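Local structure of Myo-inositol phosphohydrolase (4WU3) at residues K260-V265 against H306-V311; M255-K260 against D268-R273. The protein probably removes phosphate groups from phytate (myo-inositol hexakisphosphate), and binds inositol-(1,3,4,5)-tetrakisphosphate. The protein carries 2 engineered substitutions. All coordinates share one frame; numbering follows the deposited sequence.

Contact 1: residues K260-V265 against H306-V311; sequences KNAKDV and HFYDYV
Tyr-308 carries its CG anti to the backbone N (chi1 -177°), which sends the ring and its hydroxyl across to Val-265; one helical turn on, the CB of Val-311 faces the 260-265 segment, and CG1, anti to its N (chi1 178°), is the branch that meets Ala-262. Here the loop that leaves helix 247-261 on its way to helix 267-276 packs on helix 291-313; in this PTP-like fold, helix 247-261 follows strand 237-241 and the loop that corresponds to the phosphate-binding loop of PTP-like enzymes. Two backbone N-H groups, those of Asp-264 and Val-265, converge on Asn-261 O and fix the turn that presents the carbonyl of Val-265. Tyr-308 OH donates to Val-265 O at 2.8 Å; the acceptor sits at the ring edge, and the C=O...donor angle is 133°, with the donor tilted from the carbonyl plane. Ala-262 O is a farther neighbour, 3.4 Å from Tyr-308 OH, and is not counted as bonded. A phenylalanine here would probably keep the ring against Ala-262 but leave Val-265 O without its tyrosine donor. The apolar remainder rests on one methyl: Ala-262 CB is 4.0 Å from Tyr-308 CE1 and equally far from Val-311 CG1.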
loop_
_atom_site.group_PDB
_atom_site.type_symbol
_atom_site.label_atom_id
_atom_site.label_comp_id
_atom_site.label_asym_id
_atom_site.label_seq_id
_atom_site.Cartn_x
_atom_site.Cartn_y
_atom_site.Cartn_z
ATOM N N LYS A 260 23.924 -15.389 1.829
ATOM C CA LYS A 260 25.096 -16.139 1.400
ATOM C C LYS A 260 26.136 -15.269 0.687
ATOM O O LYS A 260 27.314 -15.559 0.742
ATOM C CB LYS A 260 24.692 -17.266 0.450
ATOM C CG LYS A 260 23.760 -18.296 1.041
ATOM C CD LYS A 260 24.452 -19.110 2.106
ATOM C CE LYS A 260 23.530 -20.219 2.577
ATOM N NZ LYS A 260 24.202 -21.161 3.515
ATOM N N ASN A 261 25.708 -14.208 0.018
ATOM C CA ASN A 261 26.569 -13.581 -0.963
ATOM C C ASN A 261 26.640 -12.065 -0.937
ATOM O O ASN A 261 27.314 -11.473 -1.774
ATOM C CB ASN A 261 26.126 -14.017 -2.355
ATOM C CG ASN A 261 26.219 -15.515 -2.555
ATOM O OD1 ASN A 261 27.256 -16.120 -2.296
ATOM N ND2 ASN A 261 25.133 -16.122 -3.029
ATOM N N ALA A 262 25.951 -11.417 -0.006
ATOM C CA ALA A 262 25.905 -9.962 -0.045
ATOM C C ALA A 262 27.310 -9.374 -0.078
ATOM O O ALA A 262 27.521 -8.331 -0.691
ATOM C CB ALA A 262 25.123 -9.405 1.133
ATOM N N LYS A 263 28.266 -10.049 0.562
ATOM C CA LYS A 263 29.633 -9.533 0.692
ATOM C C LYS A 263 30.348 -9.405 -0.641
ATOM O O LYS A 263 31.195 -8.535 -0.817
ATOM C CB LYS A 263 30.483 -10.454 1.571
ATOM C CG LYS A 263 30.200 -10.365 3.055
ATOM C CD LYS A 263 30.989 -11.418 3.823
ATOM C CE LYS A 263 30.524 -11.508 5.269
ATOM N NZ LYS A 263 31.368 -12.420 6.088
ATOM N N ASP A 264 30.015 -10.296 -1.564
ATOM C CA ASP A 264 30.763 -10.432 -2.800
ATOM C C ASP A 264 29.965 -10.023 -4.019
ATOM O O ASP A 264 30.535 -9.827 -5.083
ATOM C CB ASP A 264 31.208 -11.881 -2.960
ATOM C CG ASP A 264 32.036 -12.355 -1.788
ATOM O OD1 ASP A 264 32.924 -11.598 -1.342
ATOM O OD2 ASP A 264 31.790 -13.476 -1.306
ATOM N N VAL A 265 28.647 -9.899 -3.865
ATOM C CA VAL A 265 27.757 -9.655 -5.007
ATOM C C VAL A 265 26.856 -8.450 -4.765
ATOM O O VAL A 265 26.333 -8.255 -3.669
ATOM C CB VAL A 265 26.898 -10.910 -5.300
ATOM C CG1 VAL A 265 25.988 -10.688 -6.489
ATOM C CG2 VAL A 265 27.802 -12.108 -5.545
ATOM N N HIS A 306 16.560 -2.909 1.939
ATOM C CA HIS A 306 16.899 -2.707 3.345
ATOM C C HIS A 306 17.515 -3.959 3.950
ATOM O O HIS A 306 18.452 -3.860 4.740
ATOM C CB HIS A 306 15.674 -2.296 4.161
ATOM C CG HIS A 306 15.047 -1.020 3.703
ATOM N ND1 HIS A 306 15.781 0.111 3.418
ATOM C CD2 HIS A 306 13.751 -0.692 3.489
ATOM C CE1 HIS A 306 14.963 1.077 3.039
ATOM N NE2 HIS A 306 13.726 0.616 3.074
ATOM N N PHE A 307 16.983 -5.126 3.599
ATOM C CA PHE A 307 17.567 -6.390 4.052
ATOM C C PHE A 307 19.004 -6.546 3.543
ATOM O O PHE A 307 19.882 -6.994 4.291
ATOM C CB PHE A 307 16.717 -7.584 3.596
ATOM C CG PHE A 307 17.174 -8.906 4.160
ATOM C CD1 PHE A 307 16.824 -9.288 5.444
ATOM C CD2 PHE A 307 17.946 -9.763 3.405
ATOM C CE1 PHE A 307 17.247 -10.504 5.961
ATOM C CE2 PHE A 307 18.375 -10.970 3.921
ATOM C CZ PHE A 307 18.025 -11.346 5.198
ATOM N N TYR A 308 19.252 -6.184 2.281
ATOM C CA TYR A 308 20.623 -6.206 1.739
ATOM C C TYR A 308 21.580 -5.365 2.587
ATOM O O TYR A 308 22.657 -5.834 3.004
ATOM C CB TYR A 308 20.644 -5.681 0.306
ATOM C CG TYR A 308 21.997 -5.743 -0.364
ATOM C CD1 TYR A 308 22.425 -6.904 -0.993
ATOM C CD2 TYR A 308 22.846 -4.640 -0.383
ATOM C CE1 TYR A 308 23.652 -6.970 -1.620
ATOM C CE2 TYR A 308 24.083 -4.699 -1.011
ATOM C CZ TYR A 308 24.475 -5.869 -1.634
ATOM O OH TYR A 308 25.705 -5.951 -2.263
ATOM N N ASP A 309 21.177 -4.118 2.829
ATOM C CA ASP A 309 21.937 -3.203 3.679
ATOM C C ASP A 309 22.174 -3.783 5.074
ATOM O O ASP A 309 23.261 -3.650 5.611
ATOM C CB ASP A 309 21.223 -1.849 3.793
ATOM C CG ASP A 309 21.228 -1.079 2.502
ATOM O OD1 ASP A 309 21.978 -1.464 1.603
ATOM O OD2 ASP A 309 20.472 -0.099 2.371
ATOM N N TYR A 310 21.155 -4.414 5.650
ATOM C CA TYR A 310 21.261 -4.993 6.984
ATOM C C TYR A 310 22.319 -6.091 7.022
ATOM O O TYR A 310 23.164 -6.125 7.919
ATOM C CB TYR A 310 19.924 -5.578 7.433
ATOM C CG TYR A 310 20.063 -6.548 8.576
ATOM C CD1 TYR A 310 20.335 -6.101 9.858
ATOM C CD2 TYR A 310 19.919 -7.920 8.373
ATOM C CE1 TYR A 310 20.465 -6.985 10.904
ATOM C CE2 TYR A 310 20.042 -8.809 9.421
ATOM C CZ TYR A 310 20.316 -8.335 10.682
ATOM O OH TYR A 310 20.462 -9.221 11.727
ATOM N N VAL A 311 22.277 -6.990 6.048
ATOM C CA VAL A 311 23.254 -8.060 5.998
ATOM C C VAL A 311 24.647 -7.476 5.732
ATOM O O VAL A 311 25.628 -7.901 6.345
ATOM C CB VAL A 311 22.881 -9.137 4.969
ATOM C CG1 VAL A 311 23.961 -10.213 4.907
ATOM C CG2 VAL A 311 21.548 -9.773 5.356
#

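Contact 2: residues M255-K260 against D268-R273; sequences MHDILK and DDIIQR
The guanidinium of Arg-273 meets the carboxylate of Asp-257 edge-on: Asp-257 CG lies in the guanidinium plane, and the two flat groups are only 18° apart. The grip is side-on and two-pronged. Arg-273 NH2 reaches Asp-257 OD1 at 2.7 Å, and Arg-273 NE reaches Asp-257 OD2 at 2.9 Å, each bond nearly straight and each using the syn lone pair of its oxygen. The first torsion of Arg-273 sets CG between the backbone N and the carbonyl carbon (chi1 70°); from there the chain runs extended to NE, carrying the guanidinium back to the partner helix. Both residues are buried, which makes this paired charge an internal one. The pair spans two consecutive helices of the PTP-like fold, 247-261 and 267-276, whose local axes approach to 10.0 Å and run 140° apart, so the helices pair as a splayed, roughly antiparallel hairpin. Beside the ion pair, Ile-270 CG2 packs at 3.7 Å from Asp-257 CB, putting a methyl branch against the stem of the aspartate. The other arm of Ile-270 turns to Ile-258: CD1 of Ile-270 comes to 3.7 Å from Ile-258 CG1, the two side chains crossing at about a right angle. Two amides also donate to the carboxylate, Asn-261 ND2 to OD1 and Gln-274 NE2 to OD2, giving each oxygen two N-H partners. On the far side of the guanidinium, Arg-273 NH1 bonds to the backbone oxygens of Thr-82 and Lys-84, which ties the loop there to this helix pair.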
loop_
_atom_site.group_PDB
_atom_site.type_symbol
_atom_site.label_atom_id
_atom_site.label_comp_id
_atom_site.label_asym_id
_atom_site.label_seq_id
_atom_site.Cartn_x
_atom_site.Cartn_y
_atom_site.Cartn_z
ATOM N N MET A 255 16.427 -12.946 -0.322
ATOM C CA MET A 255 16.994 -12.900 1.034
ATOM C C MET A 255 18.076 -13.968 1.253
ATOM O O MET A 255 19.139 -13.694 1.808
ATOM C CB MET A 255 15.897 -13.073 2.088
ATOM C CG MET A 255 14.952 -11.890 2.202
ATOM S SD MET A 255 13.486 -12.284 3.182
ATOM C CE MET A 255 14.216 -12.564 4.802
ATOM N N HIS A 256 17.795 -15.189 0.821
ATOM C CA HIS A 256 18.746 -16.292 0.943
ATOM C C HIS A 256 20.058 -15.956 0.228
ATOM O O HIS A 256 21.140 -16.072 0.805
ATOM C CB HIS A 256 18.122 -17.569 0.359
ATOM C CG HIS A 256 18.857 -18.830 0.701
ATOM N ND1 HIS A 256 18.520 -19.624 1.778
ATOM C CD2 HIS A 256 19.901 -19.441 0.098
ATOM C CE1 HIS A 256 19.334 -20.664 1.829
ATOM N NE2 HIS A 256 20.175 -20.580 0.815
ATOM N N ASP A 257 19.944 -15.534 -1.031
ATOM C CA ASP A 257 21.100 -15.180 -1.852
ATOM C C ASP A 257 21.911 -14.104 -1.121
ATOM O O ASP A 257 23.133 -14.180 -1.030
ATOM C CB ASP A 257 20.614 -14.677 -3.210
ATOM C CG ASP A 257 21.701 -14.666 -4.274
ATOM O OD1 ASP A 257 22.901 -14.636 -3.932
ATOM O OD2 ASP A 257 21.352 -14.662 -5.473
ATOM N N ILE A 258 21.214 -13.114 -0.569
ATOM C CA ILE A 258 21.860 -12.032 0.165
ATOM C C ILE A 258 22.614 -12.530 1.407
ATOM O O ILE A 258 23.743 -12.112 1.679
ATOM C CB ILE A 258 20.811 -10.987 0.597
ATOM C CG1 ILE A 258 20.421 -10.103 -0.599
ATOM C CG2 ILE A 258 21.331 -10.163 1.760
ATOM C CD1 ILE A 258 19.112 -9.368 -0.406
ATOM N N LEU A 259 21.984 -13.418 2.165
ATOM C CA LEU A 259 22.616 -14.006 3.353
ATOM C C LEU A 259 23.889 -14.788 3.010
ATOM O O LEU A 259 24.824 -14.843 3.809
ATOM C CB LEU A 259 21.636 -14.923 4.075
ATOM C CG LEU A 259 20.576 -14.225 4.924
ATOM C CD1 LEU A 259 19.448 -15.180 5.279
ATOM C CD2 LEU A 259 21.216 -13.638 6.179
ATOM N N LYS A 260 23.924 -15.389 1.829
ATOM C CA LYS A 260 25.096 -16.139 1.400
ATOM C C LYS A 260 26.136 -15.269 0.687
ATOM O O LYS A 260 27.314 -15.559 0.742
ATOM C CB LYS A 260 24.692 -17.266 0.450
ATOM C CG LYS A 260 23.760 -18.296 1.041
ATOM C CD LYS A 260 24.452 -19.110 2.106
ATOM C CE LYS A 260 23.530 -20.219 2.577
ATOM N NZ LYS A 260 24.202 -21.161 3.515
ATOM N N ASP A 268 21.905 -5.304 -7.132
ATOM C CA ASP A 268 21.291 -5.383 -8.455
ATOM C C ASP A 268 21.486 -6.744 -9.122
ATOM O O ASP A 268 20.600 -7.232 -9.815
ATOM C CB ASP A 268 21.857 -4.286 -9.359
ATOM C CG ASP A 268 21.333 -2.910 -8.998
ATOM O OD1 ASP A 268 20.307 -2.827 -8.281
ATOM O OD2 ASP A 268 21.941 -1.907 -9.431
ATOM N N ASP A 269 22.657 -7.340 -8.929
ATOM C CA ASP A 269 22.969 -8.604 -9.559
ATOM C C ASP A 269 22.102 -9.696 -8.945
ATOM O O ASP A 269 21.569 -10.564 -9.645
ATOM C CB ASP A 269 24.464 -8.920 -9.419
ATOM C CG ASP A 269 25.317 -8.235 -10.499
ATOM O OD1 ASP A 269 24.743 -7.601 -11.429
ATOM O OD2 ASP A 269 26.563 -8.329 -10.420
ATOM N N ILE A 270 21.931 -9.639 -7.635
ATOM C CA ILE A 270 21.106 -10.622 -6.967
ATOM C C ILE A 270 19.663 -10.561 -7.493
ATOM O O ILE A 270 19.098 -11.576 -7.888
ATOM C CB ILE A 270 21.179 -10.437 -5.441
ATOM C CG1 ILE A 270 22.588 -10.798 -4.947
ATOM C CG2 ILE A 270 20.147 -11.311 -4.756
ATOM C CD1 ILE A 270 22.767 -10.707 -3.443
ATOM N N ILE A 271 19.084 -9.366 -7.519
ATOM C CA ILE A 271 17.720 -9.172 -8.021
ATOM C C ILE A 271 17.576 -9.733 -9.438
ATOM O O ILE A 271 16.638 -10.477 -9.729
ATOM C CB ILE A 271 17.333 -7.673 -8.024
ATOM C CG1 ILE A 271 17.198 -7.157 -6.592
ATOM C CG2 ILE A 271 16.029 -7.447 -8.790
ATOM C CD1 ILE A 271 16.065 -7.800 -5.830
ATOM N N GLN A 272 18.512 -9.375 -10.314
ATOM C CA GLN A 272 18.490 -9.857 -11.690
ATOM C C GLN A 272 18.649 -11.368 -11.761
ATOM O O GLN A 272 17.895 -12.025 -12.478
ATOM C CB GLN A 272 19.584 -9.202 -12.522
ATOM C CG GLN A 272 19.228 -7.818 -13.018
ATOM C CD GLN A 272 17.883 -7.803 -13.701
ATOM O OE1 GLN A 272 17.684 -8.462 -14.715
ATOM N NE2 GLN A 272 16.939 -7.056 -13.133
ATOM N N ARG A 273 19.615 -11.939 -11.043
ATOM C CA ARG A 273 19.827 -13.375 -11.216
ATOM C C ARG A 273 18.661 -14.207 -10.672
ATOM O O ARG A 273 18.323 -15.244 -11.243
ATOM C CB ARG A 273 21.189 -13.838 -10.703
ATOM C CG ARG A 273 21.406 -13.818 -9.208
ATOM C CD ARG A 273 22.902 -13.791 -8.957
ATOM N NE ARG A 273 23.252 -14.167 -7.600
ATOM C CZ ARG A 273 24.480 -14.502 -7.215
ATOM N NH1 ARG A 273 25.481 -14.498 -8.089
ATOM N NH2 ARG A 273 24.707 -14.840 -5.956
#

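In the fold
Contact 1 and contact 2 have centres 8 Å apart and both draw on helix 247-261, with Lys-260 belonging to a segment of each. Along the chain the order is 255-260, 260-265, 268-273, 306-311, so the segments alternate: contact 2 joins helix 247-261 to its successor, helix 267-276, and contact 1 joins the loop between those helices to the later helix 291-313. The two sites also touch directly. Val-265 CG1 is 3.7 Å from Ile-270 CG1, and Val-311 CG2 is 3.6 Å from Ile-258 CG2, so the same apolar layer runs through both. Through Ile-258, helix 247-261 itself packs on both other helices, in a peripheral region about 31 to 32 Å from the centre of the chain to the contact centres.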